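Local coordinates for mandelate racemase/muconate lactonizing enzyme (Jannaschia sp., PDB 4J3Z), which belongs to the mandelate racemase/muconate lactonizing enzyme branch of the enolase superfamily and is probably an isomerase, at residues 143-154 / 188-199; 178-189 / 213-222. All blocks are in the same frame, centred on the assembly; numbering follows the deposited sequence.

Overall arrangement
Both contacts lie in the parallel beta/alpha barrel that forms the C-terminal domain of this enolase-superfamily protein, on the same side of the chain's centre and with their own centres about 18 Å apart. Helix 183-200 is common to both. Its later part packs on helix 147-159 in contact 1, while its first turns, with the loop leading into it, meet helix 216-226 and the residues before that helix in contact 2. Along the chain the four segments alternate, 143-154, 178-189, 188-199 and 213-222, as expected when successive outer helices each touch the next. L188 takes part in contact 1 and S189 in contact 2, and helix 183-200, packing on both others, is the middle of three.

Contact 1. Residues 143-154 / 188-199; sequences FWTSPEMAAESA and LSARFCAAIRDA
The F192 ring carries P147 CA over one face in a CH-pi contact, 4.2 Å from the ring centroid, while the backbone around T145 and S146 lies at its edge, S146 N being 3.6 Å from F192 CZ. The other flat group, the R191 guanidinium, has E148 OE2 at its edge, 4.4 Å from NH2, opposite charges beyond salt-bridge range. The phenyl ring packs between two neighbouring outer helices of the beta/alpha barrel, 147-154 and 188-199, whose axes approach to 8.2 Å and cross at -34°. A150 CB adds a methyl obliquely to the ring, 3.6 Å from F192 CE2, and F167 of strand 164-167 also touches F192, tying the helix pair to the barrel wall. The side chains of P147 and F192 cross at about a right angle, CG meeting CD1. The same CG also meets R191, whose chain bends at chi3 (47°) and brings NH2 obliquely to within 3.5 Å of P147 CG. Farther along, alanine methyls rest against carbonyls of the facing helix: A195 CB is 3.2 Å from P147 O, and A151 CB and A199 CB meet A195 O and A151 O. A154 CB touches I196 CG2. At the start of helix 147-154, S146 is the N-cap, its OG accepting from M149 N at 3.2 Å.

Contact 2. Residues 178-189 / 213-222; sequences GHMPALSDIDLS and QFAPAGAIRL
R221 reaches from helix 216-222 towards the loop before helix 183-189, at the junction of two adjacent outer helices of the beta/alpha barrel. Its CB points toward that segment, the aliphatic chain turns at chi3 (68°), and the guanidinium at the end spreads its nitrogens: NH1 meets M180 CG (3.3 Å) at the edge of the group, in plane, and gives a weak hydrogen bond to M180 SD (3.4 Å), whereas NH2 lies 3.8 Å from L183 CD2. I186 CD1 sits over one face. NH2 also forms salt bridges with D205 and D230 of the third subunit, so this arginine links the helix pair to the assembly. Deeper in, L222 CD1 packs on I186 and lies 3.4 Å from S189 OG, and P181 CD rests on G218 CA. Before the helices, H179 and F214 form a single beta bridge, H179 N bonding to Q213 O at 3.0 Å and A215 N to H179 O. The planes of the H179 and F214 rings are at 87°, with H179 NE2 3.3 Å from F214 CE1, and Q213 O lies over one imidazole face. With alanine in place of H179 the backbone bridge is likely to survive, but F214 CE1 would lose the imidazole beside it and T174 its weak bond to ND1. F214 is held between Q213 CB on one face and P181 CB on the other, the latter 3.8 Å from the ring centroid.

Contact 1. Residues 143-154 / 188-199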
loop_
_atom_site.group_PDB
_atom_site.type_symbol
_atom_site.label_atom_id
_atom_site.label_comp_id
_atom_site.label_asym_id
_atom_site.label_seq_id
_atom_site.Cartn_x
_atom_site.Cartn_y
_atom_site.Cartn_z
ATOM N N PHE D 143 -40.819 18.799 -17.442
ATOM C CA PHE D 143 -40.563 18.434 -16.043
ATOM C C PHE D 143 -39.124 17.998 -15.796
ATOM O O PHE D 143 -38.506 18.429 -14.821
ATOM C CB PHE D 143 -41.530 17.342 -15.559
ATOM C CG PHE D 143 -41.325 16.955 -14.115
ATOM C CD1 PHE D 143 -41.909 17.695 -13.086
ATOM C CD2 PHE D 143 -40.526 15.863 -13.781
ATOM C CE1 PHE D 143 -41.702 17.347 -11.759
ATOM C CE2 PHE D 143 -40.320 15.511 -12.457
ATOM C CZ PHE D 143 -40.911 16.247 -11.444
ATOM N N TRP D 144 -38.608 17.164 -16.701
ATOM C CA TRP D 144 -37.294 16.516 -16.570
ATOM C C TRP D 144 -36.098 17.452 -16.558
ATOM O O TRP D 144 -35.024 17.070 -16.083
ATOM C CB TRP D 144 -37.126 15.449 -17.662
ATOM C CG TRP D 144 -38.326 14.584 -17.743
ATOM C CD1 TRP D 144 -39.184 14.462 -18.801
ATOM C CD2 TRP D 144 -38.856 13.762 -16.696
ATOM N NE1 TRP D 144 -40.204 13.601 -18.484
ATOM C CE2 TRP D 144 -40.027 13.153 -17.200
ATOM C CE3 TRP D 144 -38.450 13.474 -15.386
ATOM C CZ2 TRP D 144 -40.794 12.268 -16.442
ATOM C CZ3 TRP D 144 -39.220 12.595 -14.629
ATOM C CH2 TRP D 144 -40.380 12.006 -15.161
ATOM N N THR D 145 -36.278 18.665 -17.080
ATOM C CA THR D 145 -35.214 19.672 -17.067
ATOM C C THR D 145 -35.620 20.898 -16.259
ATOM O O THR D 145 -35.103 21.997 -16.470
ATOM C CB THR D 145 -34.783 20.095 -18.493
ATOM O OG1 THR D 145 -35.911 20.625 -19.202
ATOM C CG2 THR D 145 -34.197 18.906 -19.268
ATOM N N SER D 146 -36.520 20.703 -15.301
ATOM C CA SER D 146 -37.087 21.834 -14.558
ATOM C C SER D 146 -36.804 21.818 -13.049
ATOM O O SER D 146 -37.447 21.082 -12.303
ATOM C CB SER D 146 -38.590 21.953 -14.837
ATOM O OG SER D 146 -39.137 23.070 -14.160
ATOM N N PRO D 147 -35.851 22.655 -12.598
ATOM C CA PRO D 147 -35.498 22.795 -11.168
ATOM C C PRO D 147 -36.636 23.355 -10.301
ATOM O O PRO D 147 -36.730 23.049 -9.113
ATOM C CB PRO D 147 -34.322 23.783 -11.189
ATOM C CG PRO D 147 -33.826 23.787 -12.597
ATOM C CD PRO D 147 -35.008 23.510 -13.457
ATOM N N GLU D 148 -37.495 24.169 -10.895
ATOM C CA GLU D 148 -38.653 24.718 -10.189
ATOM C C GLU D 148 -39.755 23.660 -10.031
ATOM O O GLU D 148 -40.326 23.500 -8.952
ATOM C CB GLU D 148 -39.173 25.963 -10.916
ATOM C CG GLU D 148 -38.113 27.023 -11.234
ATOM C CD GLU D 148 -37.070 26.558 -12.253
ATOM O OE1 GLU D 148 -37.426 25.747 -13.137
ATOM O OE2 GLU D 148 -35.887 26.992 -12.171
ATOM N N MET D 149 -40.037 22.929 -11.105
ATOM C CA MET D 149 -41.030 21.851 -11.071
ATOM C C MET D 149 -40.596 20.697 -10.156
ATOM O O MET D 149 -41.427 20.088 -9.486
ATOM C CB MET D 149 -41.319 21.343 -12.485
ATOM C CG MET D 149 -41.982 22.380 -13.374
ATOM S SD MET D 149 -42.345 21.802 -15.042
ATOM C CE MET D 149 -42.198 23.350 -15.925
ATOM N N ALA D 150 -39.294 20.407 -10.135
ATOM C CA ALA D 150 -38.735 19.405 -9.235
ATOM C C ALA D 150 -38.796 19.856 -7.771
ATOM O O ALA D 150 -39.032 19.035 -6.880
ATOM C CB ALA D 150 -37.309 19.057 -9.644
ATOM N N ALA D 151 -38.592 21.153 -7.525
ATOM C CA ALA D 151 -38.809 21.735 -6.192
ATOM C C ALA D 151 -40.263 21.604 -5.723
ATOM O O ALA D 151 -40.516 21.168 -4.599
ATOM C CB ALA D 151 -38.364 23.196 -6.152
ATOM N N GLU D 152 -41.210 21.975 -6.577
ATOM C CA GLU D 152 -42.636 21.815 -6.269
ATOM C C GLU D 152 -42.990 20.361 -5.974
ATOM O O GLU D 152 -43.644 20.068 -4.961
ATOM C CB GLU D 152 -43.509 22.339 -7.412
ATOM C CG GLU D 152 -43.432 23.847 -7.634
ATOM C CD GLU D 152 -44.327 24.327 -8.767
ATOM O OE1 GLU D 152 -45.051 23.496 -9.358
ATOM O OE2 GLU D 152 -44.328 25.540 -9.058
ATOM N N SER D 153 -42.556 19.458 -6.854
ATOM C CA SER D 153 -42.761 18.018 -6.665
ATOM C C SER D 153 -42.036 17.481 -5.423
ATOM O O SER D 153 -42.498 16.516 -4.804
ATOM C CB SER D 153 -42.319 17.241 -7.913
ATOM O OG SER D 153 -42.139 15.851 -7.642
ATOM N N ALA D 154 -40.904 18.096 -5.071
ATOM C CA ALA D 154 -40.193 17.739 -3.840
ATOM C C ALA D 154 -40.959 18.198 -2.610
ATOM O O ALA D 154 -41.122 17.422 -1.668
ATOM C CB ALA D 154 -38.779 18.301 -3.837
ATOM N N LEU D 188 -27.244 22.126 -14.722
ATOM C CA LEU D 188 -28.580 21.581 -14.393
ATOM C C LEU D 188 -28.635 20.764 -13.088
ATOM O O LEU D 188 -29.643 20.801 -12.389
ATOM C CB LEU D 188 -29.132 20.742 -15.559
ATOM C CG LEU D 188 -30.600 20.314 -15.542
ATOM C CD1 LEU D 188 -31.540 21.519 -15.605
ATOM C CD2 LEU D 188 -30.902 19.350 -16.679
ATOM N N SER D 189 -27.557 20.034 -12.779
ATOM C CA SER D 189 -27.415 19.303 -11.506
ATOM C C SER D 189 -27.398 20.208 -10.275
ATOM O O SER D 189 -28.091 19.937 -9.290
ATOM C CB SER D 189 -26.140 18.446 -11.510
ATOM O OG SER D 189 -26.086 17.590 -12.637
ATOM N N ALA D 190 -26.590 21.267 -10.325
ATOM C CA ALA D 190 -26.536 22.263 -9.240
ATOM C C ALA D 190 -27.845 23.056 -9.103
ATOM O O ALA D 190 -28.397 23.170 -8.002
ATOM C CB ALA D 190 -25.347 23.200 -9.426
ATOM N N ARG D 191 -28.351 23.589 -10.214
ATOM C CA ARG D 191 -29.646 24.297 -10.207
ATOM C C ARG D 191 -30.744 23.434 -9.596
ATOM O O ARG D 191 -31.529 23.913 -8.771
ATOM C CB ARG D 191 -30.047 24.735 -11.621
ATOM C CG ARG D 191 -29.440 26.060 -12.069
ATOM C CD ARG D 191 -29.768 26.372 -13.535
ATOM N NE ARG D 191 -31.187 26.168 -13.866
ATOM C CZ ARG D 191 -31.663 26.017 -15.105
ATOM N NH1 ARG D 191 -30.849 26.054 -16.159
ATOM N NH2 ARG D 191 -32.965 25.823 -15.295
ATOM N N PHE D 192 -30.775 22.156 -9.984
ATOM C CA PHE D 192 -31.681 21.167 -9.388
ATOM C C PHE D 192 -31.494 21.013 -7.887
ATOM O O PHE D 192 -32.475 21.040 -7.139
ATOM C CB PHE D 192 -31.522 19.812 -10.063
ATOM C CG PHE D 192 -32.606 19.491 -11.055
ATOM C CD1 PHE D 192 -32.712 20.197 -12.253
ATOM C CD2 PHE D 192 -33.508 18.469 -10.801
ATOM C CE1 PHE D 192 -33.706 19.893 -13.168
ATOM C CE2 PHE D 192 -34.493 18.156 -11.716
ATOM C CZ PHE D 192 -34.596 18.871 -12.899
ATOM N N CYS D 193 -30.246 20.857 -7.444
ATOM C CA CYS D 193 -29.948 20.737 -6.003
ATOM C C CYS D 193 -30.290 22.002 -5.210
ATOM O O CYS D 193 -30.796 21.910 -4.092
ATOM C CB CYS D 193 -28.473 20.375 -5.769
ATOM S SG CYS D 193 -28.026 18.650 -6.037
ATOM N N ALA D 194 -29.992 23.172 -5.772
ATOM C CA ALA D 194 -30.287 24.459 -5.104
ATOM C C ALA D 194 -31.777 24.677 -4.861
ATOM O O ALA D 194 -32.175 25.051 -3.755
ATOM C CB ALA D 194 -29.706 25.633 -5.887
ATOM N N ALA D 195 -32.590 24.436 -5.893
ATOM C CA ALA D 195 -34.036 24.675 -5.830
ATOM C C ALA D 195 -34.728 23.713 -4.881
ATOM O O ALA D 195 -35.619 24.111 -4.120
ATOM C CB ALA D 195 -34.660 24.596 -7.222
ATOM N N ILE D 196 -34.315 22.449 -4.922
ATOM C CA ILE D 196 -34.882 21.429 -4.039
ATOM C C ILE D 196 -34.445 21.710 -2.604
ATOM O O ILE D 196 -35.249 21.601 -1.677
ATOM C CB ILE D 196 -34.508 19.998 -4.484
ATOM C CG1 ILE D 196 -35.064 19.710 -5.883
ATOM C CG2 ILE D 196 -35.051 18.967 -3.503
ATOM C CD1 ILE D 196 -34.433 18.524 -6.589
ATOM N N ARG D 197 -33.187 22.117 -2.442
ATOM C CA ARG D 197 -32.628 22.467 -1.129
ATOM C C ARG D 197 -33.439 23.572 -0.456
ATOM O O ARG D 197 -33.788 23.450 0.727
ATOM C CB ARG D 197 -31.163 22.911 -1.261
ATOM C CG ARG D 197 -30.169 22.275 -0.299
ATOM C CD ARG D 197 -30.605 22.253 1.162
ATOM N NE ARG D 197 -31.364 21.047 1.524
ATOM C CZ ARG D 197 -30.842 19.823 1.636
ATOM N NH1 ARG D 197 -31.620 18.795 1.977
ATOM N NH2 ARG D 197 -29.548 19.617 1.409
ATOM N N ASP D 198 -33.728 24.640 -1.206
ATOM C CA ASP D 198 -34.614 25.722 -0.742
ATOM C C ASP D 198 -36.005 25.213 -0.382
ATOM O O ASP D 198 -36.578 25.653 0.607
ATOM C CB ASP D 198 -34.790 26.827 -1.808
ATOM C CG ASP D 198 -33.537 27.639 -2.049
ATOM O OD1 ASP D 198 -32.681 27.762 -1.136
ATOM O OD2 ASP D 198 -33.414 28.168 -3.179
ATOM N N ALA D 199 -36.557 24.324 -1.209
ATOM C CA ALA D 199 -37.932 23.849 -1.024
ATOM C C ALA D 199 -38.088 22.990 0.226
ATOM O O ALA D 199 -38.934 23.280 1.076
ATOM C CB ALA D 199 -38.423 23.101 -2.254
#

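Contact 2. Residues 178-189 / 213-222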
loop_
_atom_site.group_PDB
_atom_site.type_symbol
_atom_site.label_atom_id
_atom_site.label_comp_id
_atom_site.label_asym_id
_atom_site.label_seq_id
_atom_site.Cartn_x
_atom_site.Cartn_y
_atom_site.Cartn_z
ATOM N N GLY D 178 -18.426 5.403 -19.785
ATOM C CA GLY D 178 -18.151 6.652 -19.077
ATOM C C GLY D 178 -17.712 7.752 -20.029
ATOM O O GLY D 178 -16.795 7.565 -20.822
ATOM N N HIS D 179 -18.395 8.892 -19.967
ATOM C CA HIS D 179 -18.012 10.082 -20.736
ATOM C C HIS D 179 -17.878 11.277 -19.796
ATOM O O HIS D 179 -18.295 11.209 -18.640
ATOM C CB HIS D 179 -19.022 10.375 -21.858
ATOM C CG HIS D 179 -20.424 10.593 -21.375
ATOM N ND1 HIS D 179 -21.404 9.628 -21.475
ATOM C CD2 HIS D 179 -21.012 11.667 -20.794
ATOM C CE1 HIS D 179 -22.532 10.095 -20.972
ATOM N NE2 HIS D 179 -22.323 11.332 -20.554
ATOM N N MET D 180 -17.290 12.359 -20.298
ATOM C CA MET D 180 -17.119 13.598 -19.549
ATOM C C MET D 180 -18.460 14.337 -19.491
ATOM O O MET D 180 -19.074 14.560 -20.531
ATOM C CB MET D 180 -16.059 14.460 -20.246
ATOM C CG MET D 180 -15.484 15.601 -19.430
ATOM S SD MET D 180 -14.664 15.093 -17.911
ATOM C CE MET D 180 -13.098 14.487 -18.536
ATOM N N PRO D 181 -18.930 14.703 -18.279
ATOM C CA PRO D 181 -20.186 15.447 -18.167
ATOM C C PRO D 181 -20.094 16.827 -18.803
ATOM O O PRO D 181 -19.076 17.512 -18.662
ATOM C CB PRO D 181 -20.396 15.576 -16.647
ATOM C CG PRO D 181 -19.063 15.314 -16.031
ATOM C CD PRO D 181 -18.386 14.347 -16.956
ATOM N N ALA D 182 -21.147 17.219 -19.511
ATOM C CA ALA D 182 -21.219 18.534 -20.146
ATOM C C ALA D 182 -21.323 19.620 -19.092
ATOM O O ALA D 182 -21.880 19.397 -18.007
ATOM C CB ALA D 182 -22.418 18.598 -21.083
ATOM N N LEU D 183 -20.814 20.807 -19.407
ATOM C CA LEU D 183 -21.015 21.954 -18.526
ATOM C C LEU D 183 -22.495 22.219 -18.222
ATOM O O LEU D 183 -22.833 22.647 -17.120
ATOM C CB LEU D 183 -20.338 23.206 -19.086
ATOM C CG LEU D 183 -18.833 23.332 -18.832
ATOM C CD1 LEU D 183 -18.269 24.502 -19.607
ATOM C CD2 LEU D 183 -18.514 23.477 -17.349
ATOM N N SER D 184 -23.374 21.922 -19.179
ATOM C CA SER D 184 -24.815 22.132 -19.013
ATOM C C SER D 184 -25.450 21.099 -18.087
ATOM O O SER D 184 -26.444 21.399 -17.413
ATOM C CB SER D 184 -25.520 22.110 -20.371
ATOM O OG SER D 184 -25.462 20.803 -20.927
ATOM N N ASP D 185 -24.881 19.886 -18.087
ATOM C CA ASP D 185 -25.323 18.778 -17.226
ATOM C C ASP D 185 -24.969 19.055 -15.773
ATOM O O ASP D 185 -25.698 18.666 -14.867
ATOM C CB ASP D 185 -24.661 17.451 -17.626
ATOM C CG ASP D 185 -25.151 16.902 -18.971
ATOM O OD1 ASP D 185 -26.321 17.134 -19.359
ATOM O OD2 ASP D 185 -24.346 16.194 -19.629
ATOM N N ILE D 186 -23.834 19.712 -15.565
ATOM C CA ILE D 186 -23.337 20.052 -14.230
ATOM C C ILE D 186 -24.181 21.218 -13.732
ATOM O O ILE D 186 -24.776 21.177 -12.641
ATOM C CB ILE D 186 -21.836 20.421 -14.295
ATOM C CG1 ILE D 186 -21.019 19.242 -14.837
ATOM C CG2 ILE D 186 -21.309 20.853 -12.935
ATOM C CD1 ILE D 186 -19.677 19.613 -15.438
ATOM N N ASP D 187 -24.243 22.255 -14.556
ATOM C CA ASP D 187 -25.160 23.361 -14.344
ATOM C C ASP D 187 -26.556 22.901 -13.885
ATOM O O ASP D 187 -26.985 23.238 -12.782
ATOM C CB ASP D 187 -25.248 24.187 -15.632
ATOM C CG ASP D 187 -26.109 25.386 -15.477
ATOM O OD1 ASP D 187 -25.860 26.174 -14.538
ATOM O OD2 ASP D 187 -27.041 25.529 -16.290
ATOM N N LEU D 188 -27.244 22.126 -14.722
ATOM C CA LEU D 188 -28.580 21.581 -14.393
ATOM C C LEU D 188 -28.635 20.764 -13.088
ATOM O O LEU D 188 -29.643 20.801 -12.389
ATOM C CB LEU D 188 -29.132 20.742 -15.559
ATOM C CG LEU D 188 -30.600 20.314 -15.542
ATOM C CD1 LEU D 188 -31.540 21.519 -15.605
ATOM C CD2 LEU D 188 -30.902 19.350 -16.679
ATOM N N SER D 189 -27.557 20.034 -12.779
ATOM C CA SER D 189 -27.415 19.303 -11.506
ATOM C C SER D 189 -27.398 20.208 -10.275
ATOM O O SER D 189 -28.091 19.937 -9.290
ATOM C CB SER D 189 -26.140 18.446 -11.510
ATOM O OG SER D 189 -26.086 17.590 -12.637
ATOM N N GLN D 213 -23.280 7.225 -16.143
ATOM C CA GLN D 213 -22.983 7.888 -17.418
ATOM C C GLN D 213 -21.521 8.301 -17.543
ATOM O O GLN D 213 -20.995 8.402 -18.658
ATOM C CB GLN D 213 -23.841 9.154 -17.601
ATOM C CG GLN D 213 -25.307 9.058 -17.193
ATOM C CD GLN D 213 -25.557 9.489 -15.753
ATOM O OE1 GLN D 213 -25.027 8.894 -14.817
ATOM N NE2 GLN D 213 -26.380 10.527 -15.573
ATOM N N PHE D 214 -20.866 8.543 -16.407
ATOM C CA PHE D 214 -19.635 9.327 -16.414
ATOM C C PHE D 214 -18.362 8.607 -16.027
ATOM O O PHE D 214 -18.368 7.714 -15.193
ATOM C CB PHE D 214 -19.790 10.578 -15.548
ATOM C CG PHE D 214 -20.988 11.412 -15.893
ATOM C CD1 PHE D 214 -21.174 11.899 -17.186
ATOM C CD2 PHE D 214 -21.926 11.724 -14.920
ATOM C CE1 PHE D 214 -22.281 12.679 -17.499
ATOM C CE2 PHE D 214 -23.037 12.497 -15.233
ATOM C CZ PHE D 214 -23.211 12.975 -16.518
ATOM N N ALA D 215 -17.270 9.018 -16.659
ATOM C CA ALA D 215 -15.933 8.544 -16.354
ATOM C C ALA D 215 -15.491 9.099 -14.999
ATOM O O ALA D 215 -15.820 10.234 -14.677
ATOM C CB ALA D 215 -14.986 9.010 -17.450
ATOM N N PRO D 216 -14.735 8.313 -14.205
ATOM C CA PRO D 216 -14.407 8.708 -12.827
ATOM C C PRO D 216 -14.004 10.175 -12.643
ATOM O O PRO D 216 -14.493 10.818 -11.728
ATOM C CB PRO D 216 -13.263 7.751 -12.439
ATOM C CG PRO D 216 -12.890 7.027 -13.702
ATOM C CD PRO D 216 -14.138 7.002 -14.524
ATOM N N ALA D 217 -13.125 10.680 -13.507
ATOM C CA ALA D 217 -12.687 12.084 -13.514
ATOM C C ALA D 217 -13.838 13.069 -13.688
ATOM O O ALA D 217 -13.832 14.169 -13.103
ATOM C CB ALA D 217 -11.670 12.302 -14.626
ATOM N N GLY D 218 -14.805 12.682 -14.521
ATOM C CA GLY D 218 -15.985 13.492 -14.768
ATOM C C GLY D 218 -16.832 13.586 -13.521
ATOM O O GLY D 218 -17.195 14.685 -13.075
ATOM N N ALA D 219 -17.121 12.415 -12.951
ATOM C CA ALA D 219 -17.915 12.286 -11.731
ATOM C C ALA D 219 -17.464 13.237 -10.613
ATOM O O ALA D 219 -18.291 13.798 -9.888
ATOM C CB ALA D 219 -17.892 10.849 -11.247
ATOM N N ILE D 220 -16.153 13.420 -10.500
ATOM C CA ILE D 220 -15.562 14.296 -9.498
ATOM C C ILE D 220 -15.847 15.789 -9.737
ATOM O O ILE D 220 -16.190 16.512 -8.800
ATOM C CB ILE D 220 -14.051 14.048 -9.386
ATOM C CG1 ILE D 220 -13.805 12.574 -9.015
ATOM C CG2 ILE D 220 -13.423 15.039 -8.399
ATOM C CD1 ILE D 220 -12.423 12.054 -9.369
ATOM N N ARG D 221 -15.705 16.243 -10.980
ATOM C CA ARG D 221 -16.161 17.579 -11.367
ATOM C C ARG D 221 -17.620 17.811 -10.979
ATOM O O ARG D 221 -17.962 18.884 -10.500
ATOM C CB ARG D 221 -16.014 17.793 -12.874
ATOM C CG ARG D 221 -14.583 17.989 -13.355
ATOM C CD ARG D 221 -14.551 18.023 -14.873
ATOM N NE ARG D 221 -15.213 19.214 -15.413
ATOM C CZ ARG D 221 -15.723 19.302 -16.637
ATOM N NH1 ARG D 221 -15.670 18.258 -17.463
ATOM N NH2 ARG D 221 -16.293 20.428 -17.039
ATOM N N LEU D 222 -18.471 16.802 -11.178
ATOM C CA LEU D 222 -19.905 16.928 -10.894
ATOM C C LEU D 222 -20.151 16.974 -9.393
ATOM O O LEU D 222 -20.905 17.829 -8.897
ATOM C CB LEU D 222 -20.678 15.773 -11.541
ATOM C CG LEU D 222 -22.209 15.738 -11.492
ATOM C CD1 LEU D 222 -22.815 17.031 -12.005
ATOM C CD2 LEU D 222 -22.701 14.553 -12.311
#